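Local coordinates for hypothetical 39.9 kDa protein (Saccharomyces cerevisiae, PDB 2GA8) that acts as an ATP-dependent kinase of the P-loop type that could be involved in assembly of the endoplasmic reticulum membrane, at residues K80-P84 with N85-E89; K278-Y281 with K282-D286. All blocks are in the same frame, centred on the assembly; numbering follows the deposited sequence.

Contact 1: K80-P84 with N85-E89; sequences KTLQP and NKVAE
Leu-82 and Val-87 meet where strand 80-81 turns into helix 84-92, at the start of the crossover in a beta-alpha-beta unit that strand 109-111 completes. Gln-83 is the N-cap residue of the helix, and Pro-84 fills the first helical position.

The apolar contact lies between the last residue before the cap and the first turn. Leu-82 CG is 3.6 Å from Val-87 CG2, and the CD2 methyl of Leu-82 also lies against that methyl. Leu-82 CD1 presses on Lys-86 CB at 3.5 Å, tighter than usual carbon packing. The Leu-82 chain meets that of Lys-86 at about a right angle. Its CG points opposite the backbone N (chi1 -174°), which brings the two methyls against Val-87 and Lys-86. Leu-82 is buried and also touches Val-109, while Val-87 touches Tyr-111. With an alanine here the CG and both methyls are gone, which would probably open a gap beside Val-87 CG2 and Val-109 and leave Lys-86 CB without this neighbour.

The backbone bonds begin the helix. Val-87 N donates to Gln-83 O at 3.0 Å. The amide of Lys-86 makes a second, weak bond to Gln-83 O, bent to 117° at the hydrogen. One residue further on, Ala-88 N donates to Pro-84 O at 3.1 Å.

The remaining contacts are polar atoms against carbon. Val-87 CG2 comes to 3.0 Å from Leu-82 O. On the exposed side, Asn-85 has its CG between its own backbone N and carbonyl carbon (chi1 58°). This folds the amide back toward the cap residue, where Asn-85 OD1 lies 3.1 Å from Gln-83 CB.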
loop_
_atom_site.group_PDB
_atom_site.type_symbol
_atom_site.label_atom_id
_atom_site.label_comp_id
_atom_site.label_asym_id
_atom_site.label_seq_id
_atom_site.Cartn_x
_atom_site.Cartn_y
_atom_site.Cartn_z
ATOM N N LYS A 80 11.989 6.127 17.210
ATOM C CA LYS A 80 12.336 7.178 18.151
ATOM C C LYS A 80 11.229 8.224 18.123
ATOM O O LYS A 80 10.594 8.451 17.086
ATOM C CB LYS A 80 13.686 7.813 17.794
ATOM C CG LYS A 80 13.603 9.113 17.011
ATOM C CD LYS A 80 14.991 9.712 16.799
ATOM C CE LYS A 80 14.912 11.064 16.109
ATOM N NZ LYS A 80 14.157 12.046 16.936
ATOM N N THR A 81 10.987 8.850 19.267
ATOM C CA THR A 81 9.949 9.862 19.367
ATOM C C THR A 81 10.443 11.210 18.871
ATOM O O THR A 81 11.539 11.651 19.225
ATOM C CB THR A 81 9.472 10.024 20.832
ATOM O OG1 THR A 81 8.975 8.772 21.312
ATOM C CG2 THR A 81 8.373 11.067 20.928
ATOM N N LEU A 82 9.642 11.857 18.035
ATOM C CA LEU A 82 9.993 13.175 17.539
ATOM C C LEU A 82 9.627 14.088 18.700
ATOM O O LEU A 82 8.449 14.355 18.936
ATOM C CB LEU A 82 9.158 13.530 16.306
ATOM C CG LEU A 82 9.516 14.838 15.594
ATOM C CD1 LEU A 82 10.969 14.798 15.122
ATOM C CD2 LEU A 82 8.582 15.043 14.417
ATOM N N GLN A 83 10.636 14.535 19.441
ATOM C CA GLN A 83 10.413 15.399 20.595
ATOM C C GLN A 83 9.520 16.591 20.264
ATOM O O GLN A 83 9.566 17.128 19.156
ATOM C CB GLN A 83 11.752 15.883 21.154
ATOM C CG GLN A 83 12.634 14.770 21.704
ATOM C CD GLN A 83 11.944 13.956 22.788
ATOM O OE1 GLN A 83 11.426 14.507 23.761
ATOM N NE2 GLN A 83 11.939 12.636 22.625
ATOM N N PRO A 84 8.692 17.021 21.230
ATOM C CA PRO A 84 7.773 18.149 21.063
ATOM C C PRO A 84 8.356 19.357 20.335
ATOM O O PRO A 84 7.687 19.960 19.495
ATOM C CB PRO A 84 7.371 18.468 22.497
ATOM C CG PRO A 84 7.328 17.104 23.118
ATOM C CD PRO A 84 8.609 16.481 22.601
ATOM N N ASN A 85 9.596 19.712 20.653
ATOM C CA ASN A 85 10.232 20.857 20.011
ATOM C C ASN A 85 10.411 20.628 18.512
ATOM O O ASN A 85 10.131 21.513 17.699
ATOM C CB ASN A 85 11.588 21.160 20.669
ATOM C CG ASN A 85 12.552 19.984 20.611
ATOM O OD1 ASN A 85 12.284 18.915 21.157
ATOM N ND2 ASN A 85 13.686 20.185 19.951
ATOM N N LYS A 86 10.869 19.434 18.150
ATOM C CA LYS A 86 11.082 19.088 16.748
ATOM C C LYS A 86 9.760 18.969 15.994
ATOM O O LYS A 86 9.688 19.275 14.805
ATOM C CB LYS A 86 11.871 17.779 16.649
ATOM C CG LYS A 86 13.310 17.890 17.137
ATOM C CD LYS A 86 14.130 18.788 16.223
ATOM C CE LYS A 86 15.553 18.963 16.737
ATOM N NZ LYS A 86 15.586 19.697 18.032
ATOM N N VAL A 87 8.716 18.524 16.687
ATOM C CA VAL A 87 7.400 18.393 16.074
ATOM C C VAL A 87 6.904 19.768 15.647
ATOM O O VAL A 87 6.392 19.942 14.541
ATOM C CB VAL A 87 6.375 17.777 17.056
ATOM C CG1 VAL A 87 4.989 17.777 16.431
ATOM C CG2 VAL A 87 6.786 16.360 17.416
ATOM N N ALA A 88 7.064 20.748 16.531
ATOM C CA ALA A 88 6.634 22.108 16.239
ATOM C C ALA A 88 7.402 22.659 15.040
ATOM O O ALA A 88 6.825 23.293 14.158
ATOM C CB ALA A 88 6.854 22.998 17.462
ATOM N N GLU A 89 8.707 22.408 15.013
ATOM C CA GLU A 89 9.551 22.875 13.919
ATOM C C GLU A 89 9.054 22.333 12.581
ATOM O O GLU A 89 8.906 23.077 11.613
ATOM C CB GLU A 89 10.999 22.434 14.147
ATOM C CG GLU A 89 11.970 22.927 13.088
ATOM C CD GLU A 89 13.385 22.435 13.322
ATOM O OE1 GLU A 89 13.923 22.676 14.422
ATOM O OE2 GLU A 89 13.962 21.812 12.405
#

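Contact 2: K278-Y281 with K282-D286. With SO4 (sulfate ion), chain I.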
loop_
_atom_site.group_PDB
_atom_site.type_symbol
_atom_site.label_atom_id
_atom_site.label_comp_id
_atom_site.label_asym_id
_atom_site.label_seq_id
_atom_site.Cartn_x
_atom_site.Cartn_y
_atom_site.Cartn_z
ATOM N N LYS A 278 13.294 -2.637 -2.148
ATOM C CA LYS A 278 13.792 -3.999 -2.137
ATOM C C LYS A 278 13.449 -4.709 -0.842
ATOM O O LYS A 278 13.259 -5.917 -0.834
ATOM C CB LYS A 278 15.310 -4.006 -2.353
ATOM C CG LYS A 278 15.920 -5.391 -2.427
ATOM C CD LYS A 278 17.407 -5.326 -2.753
ATOM C CE LYS A 278 18.007 -6.720 -2.850
ATOM N NZ LYS A 278 19.443 -6.685 -3.251
ATOM N N LYS A 279 13.354 -3.952 0.247
ATOM C CA LYS A 279 13.052 -4.528 1.547
ATOM C C LYS A 279 11.571 -4.868 1.736
ATOM O O LYS A 279 11.208 -5.568 2.681
ATOM C CB LYS A 279 13.519 -3.573 2.649
ATOM C CG LYS A 279 14.994 -3.197 2.542
ATOM C CD LYS A 279 15.389 -2.141 3.566
ATOM C CE LYS A 279 16.815 -1.662 3.335
ATOM N NZ LYS A 279 17.214 -0.569 4.271
ATOM N N ILE A 280 10.724 -4.388 0.830
ATOM C CA ILE A 280 9.285 -4.642 0.920
ATOM C C ILE A 280 8.903 -6.107 0.826
ATOM O O ILE A 280 8.196 -6.616 1.699
ATOM C CB ILE A 280 8.511 -3.875 -0.172
ATOM C CG1 ILE A 280 8.566 -2.377 0.129
ATOM C CG2 ILE A 280 7.057 -4.354 -0.229
ATOM C CD1 ILE A 280 7.938 -1.520 -0.949
ATOM N N TYR A 281 9.349 -6.779 -0.233
ATOM C CA TYR A 281 9.035 -8.191 -0.415
ATOM C C TYR A 281 9.421 -9.004 0.810
ATOM O O TYR A 281 8.584 -9.680 1.401
ATOM C CB TYR A 281 9.756 -8.762 -1.644
ATOM C CG TYR A 281 9.634 -10.268 -1.784
ATOM C CD1 TYR A 281 8.445 -10.856 -2.213
ATOM C CD2 TYR A 281 10.699 -11.105 -1.458
ATOM C CE1 TYR A 281 8.317 -12.248 -2.312
ATOM C CE2 TYR A 281 10.582 -12.500 -1.552
ATOM C CZ TYR A 281 9.389 -13.060 -1.979
ATOM O OH TYR A 281 9.265 -14.431 -2.067
ATOM N N LYS A 282 10.694 -8.943 1.188
ATOM C CA LYS A 282 11.155 -9.699 2.339
ATOM C C LYS A 282 10.368 -9.370 3.603
ATOM O O LYS A 282 10.003 -10.273 4.348
ATOM C CB LYS A 282 12.648 -9.463 2.585
ATOM C CG LYS A 282 13.190 -10.260 3.759
ATOM C CD LYS A 282 14.699 -10.142 3.878
ATOM C CE LYS A 282 15.198 -10.878 5.113
ATOM N NZ LYS A 282 14.796 -12.309 5.100
ATOM N N THR A 283 10.103 -8.089 3.843
ATOM C CA THR A 283 9.361 -7.704 5.039
ATOM C C THR A 283 7.989 -8.377 5.068
ATOM O O THR A 283 7.570 -8.885 6.103
ATOM C CB THR A 283 9.200 -6.168 5.147
ATOM O OG1 THR A 283 10.491 -5.561 5.322
ATOM C CG2 THR A 283 8.334 -5.807 6.342
ATOM N N LEU A 284 7.300 -8.409 3.930
ATOM C CA LEU A 284 5.987 -9.051 3.884
ATOM C C LEU A 284 6.087 -10.562 3.666
ATOM O O LEU A 284 5.296 -11.330 4.213
ATOM C CB LEU A 284 5.122 -8.418 2.784
ATOM C CG LEU A 284 4.810 -6.923 2.949
ATOM C CD1 LEU A 284 3.906 -6.462 1.818
ATOM C CD2 LEU A 284 4.134 -6.674 4.288
ATOM N N ALA A 285 7.066 -10.992 2.875
ATOM C CA ALA A 285 7.242 -12.415 2.599
ATOM C C ALA A 285 7.601 -13.180 3.869
ATOM O O ALA A 285 7.167 -14.317 4.060
ATOM C CB ALA A 285 8.328 -12.615 1.544
ATOM N N ASP A 286 8.387 -12.551 4.736
ATOM C CA ASP A 286 8.800 -13.194 5.976
ATOM C C ASP A 286 7.658 -13.498 6.944
ATOM O O ASP A 286 7.862 -14.189 7.938
ATOM C CB ASP A 286 9.879 -12.361 6.677
ATOM C CG ASP A 286 11.249 -12.526 6.035
ATOM O OD1 ASP A 286 11.402 -13.410 5.165
ATOM O OD2 ASP A 286 12.177 -11.782 6.405
HETATM S S SO4 I . 16.014 -0.986 7.713
HETATM O O1 SO4 I . 15.603 -0.047 6.650
HETATM O O2 SO4 I . 15.486 -0.518 9.009
HETATM O O3 SO4 I . 15.481 -2.330 7.419
HETATM O O4 SO4 I . 17.489 -1.044 7.775
#
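Tyr-281 and Ala-285 meet one turn apart in the last turns of helix 275-285, which packs on the parallel sheet of the P-loop kinase core. The methyl of Ala-285 stands over the centre of one face of the Tyr-281 ring. This is a CH-pi contact, with Ala-285 CB 3.8 Å from the centroid of the Tyr-281 ring and 12° off the normal. Tyr-281 CG is anti to the backbone N (chi1 172°), which carries the ring to the Ala-285 methyl. The ring also touches Leu-290 and Val-292 of strand 290-296.

Thr-283 is turned to the other side, where it touches Leu-196 of helix 192-206. Thr-283 OG1 donates back to Lys-279 O at 2.7 Å. The amide of Thr-283 reaches the same oxygen from the opposite face of the carbonyl plane. Lys-279 O is thus gripped twice by one residue.

Ile-280 and Leu-284 line the buried side. Ile-280 CG2 and Leu-284 CD1 meet loosely at 4.3 Å, and the Leu-284 amide bonds to Ile-280 O almost in line with the carbonyl.

The lysine side chains carry the charged contacts. Lys-279 reaches a sulfate, probably from the crystallisation liquor, and Lys-279 NZ bonds to sulfate O1 at 2.9 Å. Lys-200 NZ binds the same ion. Lys-282 bends only at its last torsion, which carries the ammonium group toward Asp-286. There Lys-282 NZ makes a salt bridge to Asp-286 OD2 at 3.0 Å, and its hydrogen bond uses the syn lone pair of that oxygen.

Contact 1 closes long before contact 2 opens along the chain. Their centres are 29 Å apart and their nearest atoms about 15 Å apart, so they do not touch. They share no helix or sheet. Residues 80-89 lie at the periphery, where strand 80-81 is an outermost strand of the six-stranded mixed sheet and leads into helix 84-92. Residues 278-286 lie on or just after helix 275-285, which follows strand 262-267 and precedes strand 290-296 along the chain. Both strands belong to the five-stranded parallel sheet. The central strand of that sheet, 25-30, leads into the ATP-binding loop assigned by similarity. Contact 2 therefore belongs to the nucleotide-binding core, and contact 1 to an outlying sheet. Both lie away from the annotated sites.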